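Local structure of cellulose hydrolase (4YZT) at residues Val44-Glu47 with Gly48-Asn51; Trp304-Gly307 with Asn308-Phe311. The protein hydrolyses internal beta-1,4-glycosidic bonds of cellulose as a family 5 endoglucanase, and is held here with cellotetraose in its substrate cleft. One frame throughout, in Å; residues are numbered along the deposited sequence.

Contact 1 (Val44-Glu47 with Gly48-Asn51); sequences VPTE and GSWN. With BGC (beta-D-glucopyranose), chain B; BGC (beta-D-glucopyranose), chain C; EDO (1,2-ethanediol), chain D.
G48 follows E47 in a type II beta turn from T46 to S49, and its backbone angles (phi 98°, psi -3°) put it where any side chain would jam against the carbonyl of E47. The outer end of E47 points elsewhere, to a salt bridge with R96. S49 closes the turn with two bonds to T46. S49 N donates to T46 O at 3.0 Å, reaching that oxygen from above the carbonyl plane, and S49 OG accepts from T46 N at 3.1 Å. S49 OG can do so because it lies anti to the carbonyl carbon and beside its own backbone N (chi1 -75°); there S49 OG also meets CD of P45, whose preceding peptide bond is cis, at 3.2 Å. Over one face of the W50 ring lies V44 N, while V44 CB touches the six-membered ring at W50 CZ2 (3.7 Å), the two side chains running alongside each other. The opposite face carries the chain B glucose, whose C3 comes within 3.7 Å of W50 CG. With an alanine here, the chain B glucose would probably lose the flat surface it lies on, and V44 CB its apolar neighbour. N51 OD1 approaches C6 of the same glucose at 3.3 Å and accepts a hydrogen bond from N39 ND2. An aromatic platform beside a glucosyl unit, on the loop after barrel strand 34-36, is characteristic of a carbohydrate-binding cleft in a TIM-barrel glycoside hydrolase.

Contact 2 (Trp304-Gly307 with Asn308-Phe311); sequences WDNG and NDQF. With BGC (beta-D-glucopyranose), chain E; BGC (beta-D-glucopyranose), chain F.
D305 lies across the root of Q310, D305 OD2 3.4 Å from Q310 CB, the carboxylate and amide planes 77° apart. The carboxylate is gripped from several directions. D305 OD2 accepts from F311 N at 2.9 Å on its syn side and takes a further bond from W35; D305 OD1 is met by G307 N from above the carboxylate plane, an Asx turn. D305 CG sits anti to the backbone N (chi1 -174°), which swings OD2 across to F311 N while OD1 stays over G307 N. The amide planes of N306 and N308 are 85° apart, and the N306 amide works in two directions. N306 OD1 receives the backbone N of N308 at 2.8 Å and, weakly, D309 N, leaving ND2 to turn to the chain E glucose, where N306 ND2 donates to O3 at 3.1 Å and weakly to O2. This is the loop following strand 299-303, the eighth strand of the TIM barrel, and it lines the sugar pocket. W304 adds its NE1, which donates to O2 of that glucose at 3.0 Å, while C3 of the chain F glucose lies over one ring face, offset toward the rim. A water accepts from N306 N and donates to D309 OD2 at 2.6 Å.

In the fold
Contact 1 lies at the surface, its centre about 19 Å from the centre of the chain, whereas contact 2 is buried, about 7 Å from that centre. Both are loops leaving strands of one closed eight-stranded barrel, the first (34-36) and the last (299-303), which are neighbours in it. The loops therefore meet: N51 ND2 probably hydrogen-bonds N306 O at 3.0 Å, and N51 also packs on N308. Their chemistry differs accordingly. In 44-51 the residue just after a turn presents an aromatic face to glucose; in 304-311 a carboxylate and an amide bond backbone N-H groups, waters bridge polar atoms of the loop, and an indole N-H and an amide donate to sugar hydroxyls.

Contact 1 (Val44-Glu47 with Gly48-Asn51)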
loop_
_atom_site.group_PDB
_atom_site.type_symbol
_atom_site.label_atom_id
_atom_site.label_comp_id
_atom_site.label_asym_id
_atom_site.label_seq_id
_atom_site.Cartn_x
_atom_site.Cartn_y
_atom_site.Cartn_z
ATOM N N VAL A 44 -1.465 -2.694 18.563
ATOM C CA VAL A 44 -0.728 -2.803 19.825
ATOM C C VAL A 44 -1.229 -1.773 20.825
ATOM O O VAL A 44 -1.198 -0.576 20.534
ATOM C CB VAL A 44 0.800 -2.594 19.587
ATOM C CG1 VAL A 44 1.558 -2.511 20.912
ATOM C CG2 VAL A 44 1.369 -3.691 18.711
ATOM N N PRO A 45 -1.660 -2.217 22.017
ATOM C CA PRO A 45 -1.559 -3.591 22.545
ATOM C C PRO A 45 -2.643 -4.573 22.081
ATOM O O PRO A 45 -2.478 -5.784 22.260
ATOM C CB PRO A 45 -1.663 -3.382 24.065
ATOM C CG PRO A 45 -2.516 -2.137 24.201
ATOM C CD PRO A 45 -2.104 -1.258 23.047
ATOM N N THR A 46 -3.735 -4.084 21.509
ATOM C CA THR A 46 -4.806 -4.993 21.145
ATOM C C THR A 46 -5.610 -4.499 19.943
ATOM O O THR A 46 -5.370 -3.405 19.412
ATOM C CB THR A 46 -5.750 -5.241 22.351
ATOM O OG1 THR A 46 -6.624 -6.343 22.059
ATOM C CG2 THR A 46 -6.575 -3.996 22.691
ATOM N N GLU A 47 -6.533 -5.338 19.485
ATOM C CA GLU A 47 -7.394 -4.992 18.374
ATOM C C GLU A 47 -8.186 -3.741 18.718
ATOM O O GLU A 47 -8.856 -3.687 19.754
ATOM C CB GLU A 47 -8.342 -6.146 18.039
ATOM C CG GLU A 47 -9.154 -5.930 16.756
ATOM C CD GLU A 47 -10.242 -6.990 16.539
ATOM O OE1 GLU A 47 -10.516 -7.790 17.459
ATOM O OE2 GLU A 47 -10.835 -7.017 15.438
ATOM N N GLY A 48 -8.088 -2.738 17.853
ATOM C CA GLY A 48 -8.792 -1.486 18.040
ATOM C C GLY A 48 -7.913 -0.409 18.650
ATOM O O GLY A 48 -8.357 0.729 18.841
ATOM N N SER A 49 -6.670 -0.760 18.978
ATOM C CA SER A 49 -5.774 0.203 19.631
ATOM C C SER A 49 -5.273 1.278 18.664
ATOM O O SER A 49 -4.898 2.381 19.082
ATOM C CB SER A 49 -4.566 -0.508 20.258
ATOM O OG SER A 49 -4.922 -1.196 21.446
ATOM N N TRP A 50 -5.254 0.947 17.376
ATOM C CA TRP A 50 -4.801 1.888 16.362
ATOM C C TRP A 50 -5.998 2.527 15.618
ATOM O O TRP A 50 -7.008 2.865 16.240
ATOM C CB TRP A 50 -3.827 1.195 15.402
ATOM C CG TRP A 50 -2.488 0.842 16.088
ATOM C CD1 TRP A 50 -2.066 1.262 17.316
ATOM C CD2 TRP A 50 -1.432 0.015 15.562
ATOM N NE1 TRP A 50 -0.808 0.752 17.592
ATOM C CE2 TRP A 50 -0.402 -0.018 16.532
ATOM C CE3 TRP A 50 -1.264 -0.709 14.375
ATOM C CZ2 TRP A 50 0.787 -0.738 16.340
ATOM C CZ3 TRP A 50 -0.075 -1.420 14.183
ATOM C CH2 TRP A 50 0.926 -1.435 15.167
ATOM N N ASN A 51 -5.881 2.709 14.308
ATOM C CA ASN A 51 -6.845 3.541 13.567
ATOM C C ASN A 51 -8.138 2.838 13.133
ATOM O O ASN A 51 -9.079 3.502 12.696
ATOM C CB ASN A 51 -6.164 4.122 12.321
ATOM C CG ASN A 51 -5.620 3.033 11.403
ATOM O OD1 ASN A 51 -4.721 2.277 11.785
ATOM N ND2 ASN A 51 -6.165 2.947 10.188
HETATM C C2 BGC B . 0.958 3.157 14.039
HETATM C C3 BGC B . -0.276 3.472 14.836
HETATM C C4 BGC B . -1.251 4.303 14.088
HETATM C C5 BGC B . -1.528 3.702 12.742
HETATM C C6 BGC B . -2.379 4.639 11.955
HETATM C C1 BGC B . 0.591 2.497 12.746
HETATM O O2 BGC B . 1.857 2.303 14.765
HETATM O O3 BGC B . 0.116 4.151 16.050
HETATM O O4 BGC B . -2.571 4.348 14.724
HETATM O O5 BGC B . -0.279 3.414 12.004
HETATM O O6 BGC B . -1.621 5.789 11.681
HETATM C C2 BGC C . -4.080 5.915 15.717
HETATM C C3 BGC C . -4.246 6.868 16.790
HETATM C C4 BGC C . -3.874 6.300 18.116
HETATM C C5 BGC C . -2.443 5.710 18.132
HETATM C C6 BGC C . -2.214 4.988 19.332
HETATM C C1 BGC C . -2.698 5.371 15.686
HETATM O O2 BGC C . -4.424 6.564 14.404
HETATM O O3 BGC C . -5.662 7.306 16.854
HETATM O O4 BGC C . -3.961 7.312 19.130
HETATM O O5 BGC C . -2.348 4.751 16.979
HETATM O O6 BGC C . -1.168 4.104 19.097
HETATM C C1 EDO D . -1.118 2.247 22.577
HETATM O O1 EDO D . -1.488 2.007 21.214
HETATM C C2 EDO D . -1.249 3.738 22.881
HETATM O O2 EDO D . -2.583 4.178 22.580
#

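Contact 2 (Trp304-Gly307 with Asn308-Phe311)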
loop_
_atom_site.group_PDB
_atom_site.type_symbol
_atom_site.label_atom_id
_atom_site.label_comp_id
_atom_site.label_asym_id
_atom_site.label_seq_id
_atom_site.Cartn_x
_atom_site.Cartn_y
_atom_site.Cartn_z
ATOM N N TRP A 304 -1.408 -4.480 0.715
ATOM C CA TRP A 304 -1.398 -3.917 2.073
ATOM C C TRP A 304 -2.367 -2.761 2.186
ATOM O O TRP A 304 -2.250 -1.744 1.489
ATOM C CB TRP A 304 0.001 -3.458 2.505
ATOM C CG TRP A 304 -0.013 -2.904 3.919
ATOM C CD1 TRP A 304 0.131 -1.600 4.302
ATOM C CD2 TRP A 304 -0.211 -3.658 5.130
ATOM N NE1 TRP A 304 0.026 -1.494 5.679
ATOM C CE2 TRP A 304 -0.177 -2.745 6.207
ATOM C CE3 TRP A 304 -0.412 -5.018 5.404
ATOM C CZ2 TRP A 304 -0.329 -3.148 7.538
ATOM C CZ3 TRP A 304 -0.563 -5.416 6.722
ATOM C CH2 TRP A 304 -0.523 -4.482 7.774
ATOM N N ASP A 305 -3.322 -2.927 3.092
ATOM C CA ASP A 305 -4.323 -1.909 3.358
ATOM C C ASP A 305 -4.396 -1.702 4.874
ATOM O O ASP A 305 -4.896 -2.566 5.605
ATOM C CB ASP A 305 -5.666 -2.345 2.769
ATOM C CG ASP A 305 -6.736 -1.272 2.871
ATOM O OD1 ASP A 305 -6.499 -0.244 3.542
ATOM O OD2 ASP A 305 -7.822 -1.457 2.275
ATOM N N ASN A 306 -3.879 -0.579 5.359
ATOM C CA ASN A 306 -3.911 -0.342 6.798
ATOM C C ASN A 306 -5.224 0.277 7.296
ATOM O O ASN A 306 -5.346 0.608 8.472
ATOM C CB ASN A 306 -2.727 0.534 7.235
ATOM C CG ASN A 306 -2.812 1.974 6.724
ATOM O OD1 ASN A 306 -3.773 2.373 6.060
ATOM N ND2 ASN A 306 -1.794 2.768 7.057
ATOM N N GLY A 307 -6.196 0.430 6.399
ATOM C CA GLY A 307 -7.491 0.968 6.775
ATOM C C GLY A 307 -7.644 2.433 6.404
ATOM O O GLY A 307 -8.755 2.960 6.359
ATOM N N ASN A 308 -6.521 3.087 6.131
ATOM C CA ASN A 308 -6.513 4.485 5.731
ATOM C C ASN A 308 -6.280 4.704 4.246
ATOM O O ASN A 308 -6.710 5.730 3.703
ATOM C CB ASN A 308 -5.444 5.259 6.509
ATOM C CG ASN A 308 -5.849 5.537 7.930
ATOM O OD1 ASN A 308 -7.038 5.631 8.242
ATOM N ND2 ASN A 308 -4.860 5.681 8.811
ATOM N N ASP A 309 -5.592 3.768 3.595
ATOM C CA ASP A 309 -5.060 4.028 2.257
ATOM C C ASP A 309 -5.975 3.551 1.134
ATOM O O ASP A 309 -5.980 4.164 0.080
ATOM C CB ASP A 309 -3.675 3.360 2.072
ATOM C CG ASP A 309 -2.573 4.046 2.849
ATOM O OD1 ASP A 309 -2.738 5.245 3.173
ATOM O OD2 ASP A 309 -1.541 3.410 3.179
ATOM N N GLN A 310 -6.773 2.507 1.355
ATOM C CA GLN A 310 -7.627 2.007 0.272
ATOM C C GLN A 310 -9.081 1.886 0.708
ATOM O O GLN A 310 -9.843 2.832 0.569
ATOM C CB GLN A 310 -7.101 0.663 -0.240
ATOM C CG GLN A 310 -5.596 0.636 -0.593
ATOM C CD GLN A 310 -5.197 1.619 -1.688
ATOM O OE1 GLN A 310 -6.043 2.200 -2.376
ATOM N NE2 GLN A 310 -3.891 1.819 -1.843
ATOM N N PHE A 311 -9.476 0.733 1.233
ATOM C CA PHE A 311 -10.883 0.529 1.578
ATOM C C PHE A 311 -11.309 1.251 2.865
ATOM O O PHE A 311 -10.748 1.028 3.943
ATOM C CB PHE A 311 -11.188 -0.961 1.709
ATOM C CG PHE A 311 -12.640 -1.252 1.959
ATOM C CD1 PHE A 311 -13.589 -0.924 1.004
ATOM C CD2 PHE A 311 -13.058 -1.859 3.139
ATOM C CE1 PHE A 311 -14.942 -1.179 1.213
ATOM C CE2 PHE A 311 -14.407 -2.123 3.359
ATOM C CZ PHE A 311 -15.346 -1.779 2.400
HETATM C C2 BGC E . 1.201 0.371 8.741
HETATM C C3 BGC E . 1.259 1.561 9.645
HETATM C C4 BGC E . 1.571 1.138 11.046
HETATM C C5 BGC E . 2.858 0.335 11.091
HETATM C C6 BGC E . 3.122 -0.128 12.500
HETATM C C1 BGC E . 2.486 -0.415 8.811
HETATM O O2 BGC E . 0.949 0.757 7.371
HETATM O O3 BGC E . -0.009 2.282 9.560
HETATM O O4 BGC E . 1.742 2.283 11.970
HETATM O O5 BGC E . 2.802 -0.840 10.196
HETATM O O6 BGC E . 4.424 -0.702 12.592
HETATM C C2 BGC F . 4.760 -4.435 7.955
HETATM C C3 BGC F . 3.485 -3.676 8.081
HETATM C C4 BGC F . 3.687 -2.241 7.877
HETATM C C5 BGC F . 4.317 -2.022 6.501
HETATM C C6 BGC F . 4.508 -0.590 6.082
HETATM C C1 BGC F . 5.280 -4.069 6.592
HETATM O O1 BGC F . 6.257 -4.908 6.053
HETATM O O2 BGC F . 4.539 -5.881 7.963
HETATM O O3 BGC F . 2.786 -3.952 9.375
HETATM O O4 BGC F . 2.384 -1.564 7.995
HETATM O O5 BGC F . 5.629 -2.669 6.521
HETATM O O6 BGC F . 5.479 -0.022 6.945
HETATM O O HOH W 1 -1.868 0.280 -0.568
HETATM O O HOH W 2 -2.266 0.944 3.576
HETATM O O HOH W 3 -9.582 -1.204 4.983
HETATM O O HOH W 4 -1.721 5.758 6.324
HETATM O O HOH W 5 -8.735 4.122 9.269
#